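Long-range contacts in retinol dehydratase (PDB 1FMJ), which binds retinol and adenosine 3',5'-diphosphate and, on a sulfotransferase fold, acts as a dehydratase of retinol: residues F31-V36 and E118-I123; M44-Y49 and G108-D113. All coordinates share one frame; numbering follows the deposited sequence.

Interaction 1 (F31-V36 and E118-I123); sequences FPTTYV and EEYNDI. With CA (calcium ion), chain F; RTL (retinol), chain H.
Pro32 and Glu119 bring the two backbones together with their CA atoms 6.2 Å apart, where the loop leading into strand 35-38 meets the turn that enters the short 3-10 segment 121-123. Pro32 and Tyr120 carry the contact, and the ring of Tyr120 meets Phe31, Pro32 and Thr33. Tyr120 CG lies anti to the carbonyl carbon (chi1 -64°), and the end of the side chain comes close to Pro32 and Thr33. Pro32 sits over one face of this ring, offset toward the rim. Its CB is 3.7 Å from the ring centroid, a CH-pi contact. Pro32 CG also rests against Glu119, 3.7 Å from Glu119 CB. Phe31 is turned steeply against Tyr120, with the planes at 64°. This is an offset edge-to-face pair in which Tyr120 presents its edge to the face of Phe31; Phe31 CZ and Tyr120 CE2 are 3.8 Å apart. Ile123 CD1 meets the edge of the Phe31 ring, 4.0 Å from Phe31 CE1. Ile123 CG2 packs on Pro32 CD.

At the polar end, Tyr120 OH donates to Thr33 OG1 at 2.7 Å, and OG1 lies near the plane of the tyrosine ring. Thr33 OG1 is also hydrogen-bonded to Ile111 O, and Tyr120 OH to Asp113 N.

Retinol lies beside both rings. Its C3 is 3.5 Å from Tyr120 CD2, and its C2 meets the edge of Phe31. Elsewhere on the same turn, Glu118 O, Asn121 OD1 and Asp122 OD1 bind the calcium ion. The contact thus forms one wall of the retinol pocket at the ring end of the ligand. The hydroxyl bonds probably limit the swing of Tyr120, with Pro32 on one ring face and Phe31 at its edge. Calcium would probably help to keep this pocket residue in place.

Interaction 2 (M44-Y49 and G108-D113); sequences MVYRPY and GFMIYD
Tyr46 and Met110 meet where strand 43-46 ends and the chain turns into a 3-10 segment. The apolar packing is centred on these two side chains, which cross at about a right angle. Met110 CG is 3.7 Å from Tyr46 CB. Ile111 runs beside Tyr46, pointing the same way, and its CG1 lies over one face of the ring, offset toward the rim, 4.1 Å from the centroid. Ile111 CG1 is anti to its backbone N (chi1 -167°), which sets it over the ring. Further along the chain, Tyr49 CD1 touches Phe109 CZ at 3.8 Å. Pro48 CG packs on Asp113 CB.

Close carbon-to-carbonyl packing adds to this. Pro48 CB rests against two carbonyls, 3.5 Å from Met110 O and 3.4 Å from Tyr112 O. The Pro48 carbonyl O lies at the edge of the Phe109 ring, near its plane.

Sulfur adds Met-aromatic contacts. Met110 SD stands at the edge of the Tyr46 ring and approaches the Tyr49 ring obliquely, 5.0 Å from its centroid. Beyond CG the Met110 chain is extended, which carries SD between the two tyrosines. Tyr46 N makes a weak hydrogen bond to Met110 SD, 3.5 Å long.

An alanine in place of Tyr46 would probably open a gap beside Ile111 and leave Met110 without one of its aromatic neighbours.

The contact sets the C-terminal end of edge strand 43-46 and its 3-10 turn against the loop after strand 104-105, next to Tyr112 of the retinol pocket. With one weak N-H to sulfur bond, the join probably rests on the fit of Tyr46, Pro48 and Met110 more than on polar bonds.

From the N terminus, the chain first passes through 31-36, which enters strand 35-38, and then returns through 44-49 on the neighbouring antiparallel strand 43-46. After strands 66-70 and 104-105 of the parallel sheet it reaches 108-113, where interaction 2 closes a loop of 58 intervening residues. At 118-123 interaction 1 closes the larger loop around it, so interaction 2 is nested inside. Their centres are 11 Å apart. The first segments are joined by sheet pairing, with Thr34 and Arg47 bonded through their backbones. The second segments share one loop before helix 132-142. Together the contacts tie the small N-terminal sheet to that loop, which holds residues of the retinol pocket and the calcium site.

Interaction 1 (F31-V36 and E118-I123)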
ATOM      1  N   PHE A  31      10.697 -14.102  -8.651  1.00 25.85           N
ATOM      2  CA  PHE A  31       9.436 -14.229  -7.933  1.00 25.24           C
ATOM      3  C   PHE A  31       8.419 -14.951  -8.801  1.00 25.84           C
ATOM      4  O   PHE A  31       8.293 -14.663  -9.984  1.00 25.86           O
ATOM      5  CB  PHE A  31       8.894 -12.863  -7.532  1.00 24.62           C
ATOM      6  CG  PHE A  31       7.778 -12.942  -6.540  1.00 24.30           C
ATOM      7  CD1 PHE A  31       7.997 -13.487  -5.274  1.00 23.63           C
ATOM      8  CD2 PHE A  31       6.497 -12.503  -6.872  1.00 22.06           C
ATOM      9  CE1 PHE A  31       6.953 -13.596  -4.354  1.00 23.36           C
ATOM     10  CE2 PHE A  31       5.453 -12.607  -5.960  1.00 21.50           C
ATOM     11  CZ  PHE A  31       5.682 -13.154  -4.698  1.00 22.45           C
ATOM     12  N   PRO A  32       7.664 -15.895  -8.213  1.00 26.22           N
ATOM     13  CA  PRO A  32       6.650 -16.686  -8.919  1.00 26.43           C
ATOM     14  C   PRO A  32       5.468 -15.969  -9.569  1.00 26.04           C
ATOM     15  O   PRO A  32       5.151 -16.234 -10.724  1.00 26.48           O
ATOM     16  CB  PRO A  32       6.193 -17.688  -7.856  1.00 26.87           C
ATOM     17  CG  PRO A  32       7.424 -17.870  -7.017  1.00 27.01           C
ATOM     18  CD  PRO A  32       7.883 -16.433  -6.859  1.00 26.63           C
ATOM     19  N   THR A  33       4.808 -15.078  -8.840  1.00 25.85           N
ATOM     20  CA  THR A  33       3.645 -14.382  -9.392  1.00 25.75           C
ATOM     21  C   THR A  33       4.022 -13.419 -10.518  1.00 25.87           C
ATOM     22  O   THR A  33       4.985 -12.665 -10.398  1.00 26.76           O
ATOM     23  CB  THR A  33       2.901 -13.595  -8.297  1.00 25.80           C
ATOM     24  OG1 THR A  33       2.780 -14.406  -7.120  1.00 25.45           O
ATOM     25  CG2 THR A  33       1.515 -13.217  -8.773  1.00 24.47           C
ATOM     26  N   THR A  34       3.259 -13.447 -11.608  1.00 25.29           N
ATOM     27  CA  THR A  34       3.520 -12.583 -12.762  1.00 24.83           C
ATOM     28  C   THR A  34       2.494 -11.460 -12.859  1.00 24.23           C
ATOM     29  O   THR A  34       1.483 -11.477 -12.161  1.00 23.64           O
ATOM     30  CB  THR A  34       3.476 -13.389 -14.080  1.00 24.95           C
ATOM     31  OG1 THR A  34       2.222 -14.076 -14.168  1.00 25.15           O
ATOM     32  CG2 THR A  34       4.601 -14.403 -14.125  1.00 26.38           C
ATOM     33  N   TYR A  35       2.751 -10.491 -13.733  1.00 24.40           N
ATOM     34  CA  TYR A  35       1.840  -9.357 -13.916  1.00 24.51           C
ATOM     35  C   TYR A  35       1.107  -9.350 -15.266  1.00 24.73           C
ATOM     36  O   TYR A  35       1.376 -10.163 -16.154  1.00 25.49           O
ATOM     37  CB  TYR A  35       2.596  -8.025 -13.842  1.00 25.12           C
ATOM     38  CG  TYR A  35       3.334  -7.708 -12.560  1.00 25.76           C
ATOM     39  CD1 TYR A  35       4.688  -8.004 -12.423  1.00 25.85           C
ATOM     40  CD2 TYR A  35       2.705  -7.014 -11.527  1.00 24.53           C
ATOM     41  CE1 TYR A  35       5.400  -7.606 -11.303  1.00 25.99           C
ATOM     42  CE2 TYR A  35       3.413  -6.612 -10.395  1.00 24.90           C
ATOM     43  CZ  TYR A  35       4.759  -6.909 -10.295  1.00 24.73           C
ATOM     44  OH  TYR A  35       5.474  -6.490  -9.205  1.00 24.27           O
ATOM     45  N   VAL A  36       0.183  -8.400 -15.387  1.00 24.97           N
ATOM     46  CA  VAL A  36      -0.586  -8.132 -16.597  1.00 25.40           C
ATOM     47  C   VAL A  36      -1.048  -6.691 -16.437  1.00 26.28           C
ATOM     48  O   VAL A  36      -1.280  -6.230 -15.314  1.00 26.47           O
ATOM     49  CB  VAL A  36      -1.840  -9.031 -16.761  1.00 25.81           C
ATOM     50  CG1 VAL A  36      -1.433 -10.492 -16.880  1.00 25.01           C
ATOM     51  CG2 VAL A  36      -2.804  -8.807 -15.607  1.00 23.92           C
ATOM     52  N   GLU A 118       4.263 -24.373  -4.817  1.00 26.78           N
ATOM     53  CA  GLU A 118       5.570 -25.005  -4.634  1.00 27.70           C
ATOM     54  C   GLU A 118       6.756 -24.100  -4.935  1.00 27.71           C
ATOM     55  O   GLU A 118       7.842 -24.300  -4.397  1.00 26.54           O
ATOM     56  CB  GLU A 118       5.692 -26.269  -5.507  1.00 28.41           C
ATOM     57  CG  GLU A 118       4.712 -27.393  -5.183  1.00 27.77           C
ATOM     58  CD  GLU A 118       3.347 -27.213  -5.830  1.00 27.60           C
ATOM     59  OE1 GLU A 118       2.523 -28.148  -5.730  1.00 27.15           O
ATOM     60  OE2 GLU A 118       3.095 -26.149  -6.439  1.00 26.02           O
ATOM     61  N   GLU A 119       6.540 -23.105  -5.787  1.00 28.52           N
ATOM     62  CA  GLU A 119       7.593 -22.183  -6.202  1.00 29.77           C
ATOM     63  C   GLU A 119       7.979 -21.059  -5.239  1.00 29.44           C
ATOM     64  O   GLU A 119       9.071 -20.497  -5.350  1.00 29.50           O
ATOM     65  CB  GLU A 119       7.204 -21.558  -7.536  1.00 30.23           C
ATOM     66  CG  GLU A 119       6.958 -22.577  -8.633  1.00 33.89           C
ATOM     67  CD  GLU A 119       6.347 -21.956  -9.862  1.00 35.56           C
ATOM     68  OE1 GLU A 119       6.838 -20.893 -10.293  1.00 37.82           O
ATOM     69  OE2 GLU A 119       5.381 -22.530 -10.405  1.00 36.50           O
ATOM     70  N   TYR A 120       7.113 -20.738  -4.287  1.00 28.81           N
ATOM     71  CA  TYR A 120       7.400 -19.630  -3.384  1.00 28.21           C
ATOM     72  C   TYR A 120       8.454 -19.788  -2.305  1.00 29.27           C
ATOM     73  O   TYR A 120       9.168 -18.828  -2.001  1.00 29.82           O
ATOM     74  CB  TYR A 120       6.106 -19.139  -2.746  1.00 27.27           C
ATOM     75  CG  TYR A 120       5.148 -18.569  -3.755  1.00 24.93           C
ATOM     76  CD1 TYR A 120       4.086 -19.326  -4.240  1.00 25.65           C
ATOM     77  CD2 TYR A 120       5.307 -17.275  -4.230  1.00 23.07           C
ATOM     78  CE1 TYR A 120       3.199 -18.802  -5.173  1.00 25.53           C
ATOM     79  CE2 TYR A 120       4.429 -16.740  -5.161  1.00 24.92           C
ATOM     80  CZ  TYR A 120       3.377 -17.507  -5.627  1.00 23.62           C
ATOM     81  OH  TYR A 120       2.492 -16.979  -6.525  1.00 22.33           O
ATOM     82  N   ASN A 121       8.560 -20.967  -1.707  1.00 29.07           N
ATOM     83  CA  ASN A 121       9.552 -21.148  -0.659  1.00 29.67           C
ATOM     84  C   ASN A 121      10.957 -21.192  -1.234  1.00 29.89           C
ATOM     85  O   ASN A 121      11.939 -21.051  -0.507  1.00 29.58           O
ATOM     86  CB  ASN A 121       9.259 -22.420   0.135  1.00 30.01           C
ATOM     87  CG  ASN A 121       8.767 -23.541  -0.738  1.00 31.16           C
ATOM     88  OD1 ASN A 121       9.516 -24.094  -1.546  1.00 29.75           O
ATOM     89  ND2 ASN A 121       7.485 -23.877  -0.595  1.00 32.97           N
ATOM     90  N   ASP A 122      11.040 -21.367  -2.547  1.00 30.40           N
ATOM     91  CA  ASP A 122      12.317 -21.432  -3.237  1.00 31.87           C
ATOM     92  C   ASP A 122      12.987 -20.060  -3.345  1.00 33.07           C
ATOM     93  O   ASP A 122      14.153 -19.956  -3.731  1.00 33.36           O
ATOM     94  CB  ASP A 122      12.120 -22.031  -4.631  1.00 31.59           C
ATOM     95  CG  ASP A 122      11.456 -23.403  -4.590  1.00 32.26           C
ATOM     96  OD1 ASP A 122      11.382 -24.008  -3.492  1.00 32.72           O
ATOM     97  OD2 ASP A 122      11.017 -23.888  -5.657  1.00 32.12           O
ATOM     98  N   ILE A 123      12.255 -19.008  -3.000  1.00 33.77           N
ATOM     99  CA  ILE A 123      12.806 -17.659  -3.068  1.00 34.65           C
ATOM    100  C   ILE A 123      13.519 -17.341  -1.758  1.00 35.17           C
ATOM    101  O   ILE A 123      14.138 -16.286  -1.616  1.00 35.04           O
ATOM    102  CB  ILE A 123      11.696 -16.605  -3.294  1.00 35.22           C
ATOM    103  CG1 ILE A 123      10.811 -16.499  -2.046  1.00 34.84           C
ATOM    104  CG2 ILE A 123      10.861 -16.978  -4.517  1.00 34.05           C
ATOM    105  CD1 ILE A 123       9.617 -15.574  -2.207  1.00 35.31           C
TER
HETATM  106 CA    CA F 402       9.426 -25.800  -3.271  1.00 54.41          CA
HETATM  107  C1  RTL H 401       5.284 -13.930   0.100  1.00 47.83           C
HETATM  108  C2  RTL H 401       5.427 -15.006  -1.024  1.00 47.44           C
HETATM  109  C3  RTL H 401       4.180 -15.868  -1.187  1.00 47.74           C
HETATM  110  C4  RTL H 401       2.843 -15.944  -0.454  1.00 47.50           C
HETATM  111  C5  RTL H 401       2.893 -14.842   0.607  1.00 47.50           C
HETATM  112  C6  RTL H 401       3.923 -13.931   0.892  1.00 47.80           C
HETATM  113  C7  RTL H 401       3.817 -12.898   1.957  1.00 48.42           C
HETATM  114  C8  RTL H 401       3.192 -11.694   1.798  1.00 49.41           C
HETATM  115  C9  RTL H 401       3.084 -10.667   2.842  1.00 49.90           C
HETATM  116  C10 RTL H 401       2.418  -9.498   2.522  1.00 49.81           C
HETATM  117  C11 RTL H 401       2.148  -8.296   3.342  1.00 48.76           C
HETATM  118  C12 RTL H 401       2.461  -7.141   2.665  1.00 47.39           C
HETATM  119  C13 RTL H 401       2.408  -5.694   2.959  1.00 46.03           C
HETATM  120  C14 RTL H 401       2.735  -4.570   2.254  1.00 44.29           C
HETATM  121  C15 RTL H 401       1.686  -3.884   1.482  1.00 42.65           C
HETATM  122  O1  RTL H 401       1.024  -2.954   2.228  1.00 40.72           O
HETATM  123  C16 RTL H 401       5.530 -12.652  -0.727  1.00 47.39           C
HETATM  124  C17 RTL H 401       6.526 -14.189   0.968  1.00 47.78           C
HETATM  125  C18 RTL H 401       1.588 -14.860   1.418  1.00 47.47           C
HETATM  126  C19 RTL H 401       3.703 -10.917   4.231  1.00 50.05           C
HETATM  127  C20 RTL H 401       1.858  -5.559   4.389  1.00 45.97           C

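Interaction 2 (M44-Y49 and G108-D113)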
ATOM      1  N   MET A  44      -0.410  -2.018 -13.343  1.00 22.25           N
ATOM      2  CA  MET A  44       0.295  -3.262 -13.115  1.00 21.75           C
ATOM      3  C   MET A  44      -0.357  -4.060 -11.981  1.00 21.62           C
ATOM      4  O   MET A  44      -0.304  -3.653 -10.820  1.00 20.87           O
ATOM      5  CB  MET A  44       1.755  -2.967 -12.769  1.00 22.88           C
ATOM      6  CG  MET A  44       2.609  -2.532 -13.946  1.00 21.49           C
ATOM      7  SD  MET A  44       2.836  -3.860 -15.138  1.00 25.78           S
ATOM      8  CE  MET A  44       4.328  -4.652 -14.503  1.00 22.88           C
ATOM      9  N   VAL A  45      -0.979  -5.189 -12.311  1.00 20.33           N
ATOM     10  CA  VAL A  45      -1.589  -6.005 -11.271  1.00 20.58           C
ATOM     11  C   VAL A  45      -1.101  -7.436 -11.358  1.00 21.41           C
ATOM     12  O   VAL A  45      -0.900  -7.978 -12.451  1.00 22.38           O
ATOM     13  CB  VAL A  45      -3.157  -5.984 -11.332  1.00 19.58           C
ATOM     14  CG1 VAL A  45      -3.667  -4.553 -11.204  1.00 18.81           C
ATOM     15  CG2 VAL A  45      -3.656  -6.607 -12.618  1.00 18.74           C
ATOM     16  N   TYR A  46      -0.875  -8.043 -10.197  1.00 22.84           N
ATOM     17  CA  TYR A  46      -0.434  -9.428 -10.153  1.00 23.15           C
ATOM     18  C   TYR A  46      -1.546 -10.242 -10.807  1.00 23.93           C
ATOM     19  O   TYR A  46      -2.722 -10.042 -10.505  1.00 22.17           O
ATOM     20  CB  TYR A  46      -0.211  -9.864  -8.701  1.00 23.84           C
ATOM     21  CG  TYR A  46       1.136  -9.443  -8.145  1.00 23.35           C
ATOM     22  CD1 TYR A  46       1.229  -8.538  -7.090  1.00 23.45           C
ATOM     23  CD2 TYR A  46       2.313  -9.961  -8.672  1.00 23.29           C
ATOM     24  CE1 TYR A  46       2.469  -8.161  -6.573  1.00 23.80           C
ATOM     25  CE2 TYR A  46       3.555  -9.597  -8.163  1.00 24.66           C
ATOM     26  CZ  TYR A  46       3.625  -8.698  -7.115  1.00 23.75           C
ATOM     27  OH  TYR A  46       4.852  -8.356  -6.608  1.00 22.69           O
ATOM     28  N   ARG A  47      -1.169 -11.154 -11.702  1.00 23.98           N
ATOM     29  CA  ARG A  47      -2.135 -11.968 -12.432  1.00 25.98           C
ATOM     30  C   ARG A  47      -3.314 -12.500 -11.609  1.00 25.33           C
ATOM     31  O   ARG A  47      -4.458 -12.402 -12.036  1.00 25.04           O
ATOM     32  CB  ARG A  47      -1.420 -13.126 -13.137  1.00 27.74           C
ATOM     33  CG  ARG A  47      -2.238 -13.743 -14.253  1.00 32.66           C
ATOM     34  CD  ARG A  47      -1.504 -14.900 -14.925  1.00 34.95           C
ATOM     35  NE  ARG A  47      -2.170 -15.296 -16.162  1.00 38.75           N
ATOM     36  CZ  ARG A  47      -2.189 -14.558 -17.269  1.00 39.61           C
ATOM     37  NH1 ARG A  47      -1.575 -13.384 -17.298  1.00 39.79           N
ATOM     38  NH2 ARG A  47      -2.829 -14.993 -18.349  1.00 40.61           N
ATOM     39  N   PRO A  48      -3.051 -13.078 -10.424  1.00 24.83           N
ATOM     40  CA  PRO A  48      -4.133 -13.602  -9.584  1.00 24.44           C
ATOM     41  C   PRO A  48      -5.233 -12.581  -9.285  1.00 23.66           C
ATOM     42  O   PRO A  48      -6.296 -12.930  -8.765  1.00 24.12           O
ATOM     43  CB  PRO A  48      -3.400 -14.034  -8.317  1.00 23.76           C
ATOM     44  CG  PRO A  48      -2.105 -14.501  -8.843  1.00 24.43           C
ATOM     45  CD  PRO A  48      -1.742 -13.413  -9.836  1.00 24.44           C
ATOM     46  N   TYR A  49      -4.981 -11.318  -9.603  1.00 23.48           N
ATOM     47  CA  TYR A  49      -5.975 -10.287  -9.343  1.00 23.05           C
ATOM     48  C   TYR A  49      -7.216 -10.472 -10.204  1.00 23.55           C
ATOM     49  O   TYR A  49      -8.343 -10.280  -9.739  1.00 23.44           O
ATOM     50  CB  TYR A  49      -5.400  -8.895  -9.604  1.00 22.26           C
ATOM     51  CG  TYR A  49      -6.375  -7.807  -9.245  1.00 19.65           C
ATOM     52  CD1 TYR A  49      -6.626  -7.487  -7.912  1.00 20.14           C
ATOM     53  CD2 TYR A  49      -7.115  -7.151 -10.228  1.00 21.03           C
ATOM     54  CE1 TYR A  49      -7.592  -6.549  -7.561  1.00 18.05           C
ATOM     55  CE2 TYR A  49      -8.094  -6.198  -9.885  1.00 18.60           C
ATOM     56  CZ  TYR A  49      -8.326  -5.910  -8.552  1.00 18.58           C
ATOM     57  OH  TYR A  49      -9.315  -5.011  -8.198  1.00 16.40           O
ATOM     58  N   GLY A 108      -4.476  -7.598  -0.933  1.00 15.99           N
ATOM     59  CA  GLY A 108      -3.356  -8.404  -0.473  1.00 16.78           C
ATOM     60  C   GLY A 108      -3.230  -9.772  -1.138  1.00 17.22           C
ATOM     61  O   GLY A 108      -2.133 -10.238  -1.455  1.00 17.39           O
ATOM     62  N   PHE A 109      -4.361 -10.425  -1.364  1.00 16.98           N
ATOM     63  CA  PHE A 109      -4.354 -11.753  -1.961  1.00 18.02           C
ATOM     64  C   PHE A 109      -3.634 -11.863  -3.295  1.00 17.87           C
ATOM     65  O   PHE A 109      -2.952 -12.849  -3.544  1.00 18.81           O
ATOM     66  CB  PHE A 109      -5.782 -12.229  -2.163  1.00 16.74           C
ATOM     67  CG  PHE A 109      -6.467 -11.567  -3.316  1.00 17.03           C
ATOM     68  CD1 PHE A 109      -6.533 -12.197  -4.555  1.00 15.92           C
ATOM     69  CD2 PHE A 109      -7.002 -10.295  -3.180  1.00 16.85           C
ATOM     70  CE1 PHE A 109      -7.124 -11.564  -5.639  1.00 16.97           C
ATOM     71  CE2 PHE A 109      -7.594  -9.654  -4.264  1.00 18.29           C
ATOM     72  CZ  PHE A 109      -7.653 -10.294  -5.496  1.00 18.34           C
ATOM     73  N   MET A 110      -3.780 -10.852  -4.149  1.00 18.57           N
ATOM     74  CA  MET A 110      -3.204 -10.910  -5.500  1.00 19.05           C
ATOM     75  C   MET A 110      -1.731 -11.283  -5.654  1.00 19.09           C
ATOM     76  O   MET A 110      -1.326 -11.783  -6.709  1.00 18.45           O
ATOM     77  CB  MET A 110      -3.469  -9.598  -6.254  1.00 19.97           C
ATOM     78  CG  MET A 110      -2.441  -8.490  -6.031  1.00 20.19           C
ATOM     79  SD  MET A 110      -2.620  -7.168  -7.261  1.00 19.63           S
ATOM     80  CE  MET A 110      -1.733  -5.802  -6.457  1.00 21.17           C
ATOM     81  N   ILE A 111      -0.923 -11.066  -4.625  1.00 18.31           N
ATOM     82  CA  ILE A 111       0.495 -11.384  -4.752  1.00 18.11           C
ATOM     83  C   ILE A 111       0.737 -12.885  -4.717  1.00 18.48           C
ATOM     84  O   ILE A 111       1.831 -13.355  -5.025  1.00 18.45           O
ATOM     85  CB  ILE A 111       1.325 -10.700  -3.637  1.00 17.34           C
ATOM     86  CG1 ILE A 111       2.813 -10.777  -3.969  1.00 16.90           C
ATOM     87  CG2 ILE A 111       1.039 -11.347  -2.298  1.00 16.22           C
ATOM     88  CD1 ILE A 111       3.675  -9.876  -3.099  1.00 18.50           C
ATOM     89  N   TYR A 112      -0.295 -13.640  -4.368  1.00 19.48           N
ATOM     90  CA  TYR A 112      -0.169 -15.095  -4.276  1.00 21.05           C
ATOM     91  C   TYR A 112      -0.933 -15.857  -5.347  1.00 20.93           C
ATOM     92  O   TYR A 112      -2.107 -15.606  -5.571  1.00 22.28           O
ATOM     93  CB  TYR A 112      -0.640 -15.568  -2.901  1.00 20.15           C
ATOM     94  CG  TYR A 112      -0.538 -17.069  -2.698  1.00 21.07           C
ATOM     95  CD1 TYR A 112       0.700 -17.713  -2.753  1.00 20.04           C
ATOM     96  CD2 TYR A 112      -1.673 -17.837  -2.418  1.00 19.70           C
ATOM     97  CE1 TYR A 112       0.811 -19.083  -2.532  1.00 21.03           C
ATOM     98  CE2 TYR A 112      -1.575 -19.213  -2.199  1.00 21.69           C
ATOM     99  CZ  TYR A 112      -0.328 -19.828  -2.258  1.00 21.81           C
ATOM    100  OH  TYR A 112      -0.206 -21.180  -2.059  1.00 22.12           O
ATOM    101  N   ASP A 113      -0.259 -16.810  -5.981  1.00 22.68           N
ATOM    102  CA  ASP A 113      -0.852 -17.643  -7.027  1.00 23.64           C
ATOM    103  C   ASP A 113      -0.837 -19.105  -6.552  1.00 24.17           C
ATOM    104  O   ASP A 113       0.188 -19.774  -6.643  1.00 24.70           O
ATOM    105  CB  ASP A 113      -0.025 -17.492  -8.304  1.00 23.95           C
ATOM    106  CG  ASP A 113      -0.648 -18.180  -9.501  1.00 24.98           C
ATOM    107  OD1 ASP A 113      -0.168 -17.924 -10.624  1.00 25.23           O
ATOM    108  OD2 ASP A 113      -1.600 -18.971  -9.331  1.00 24.98           O
TER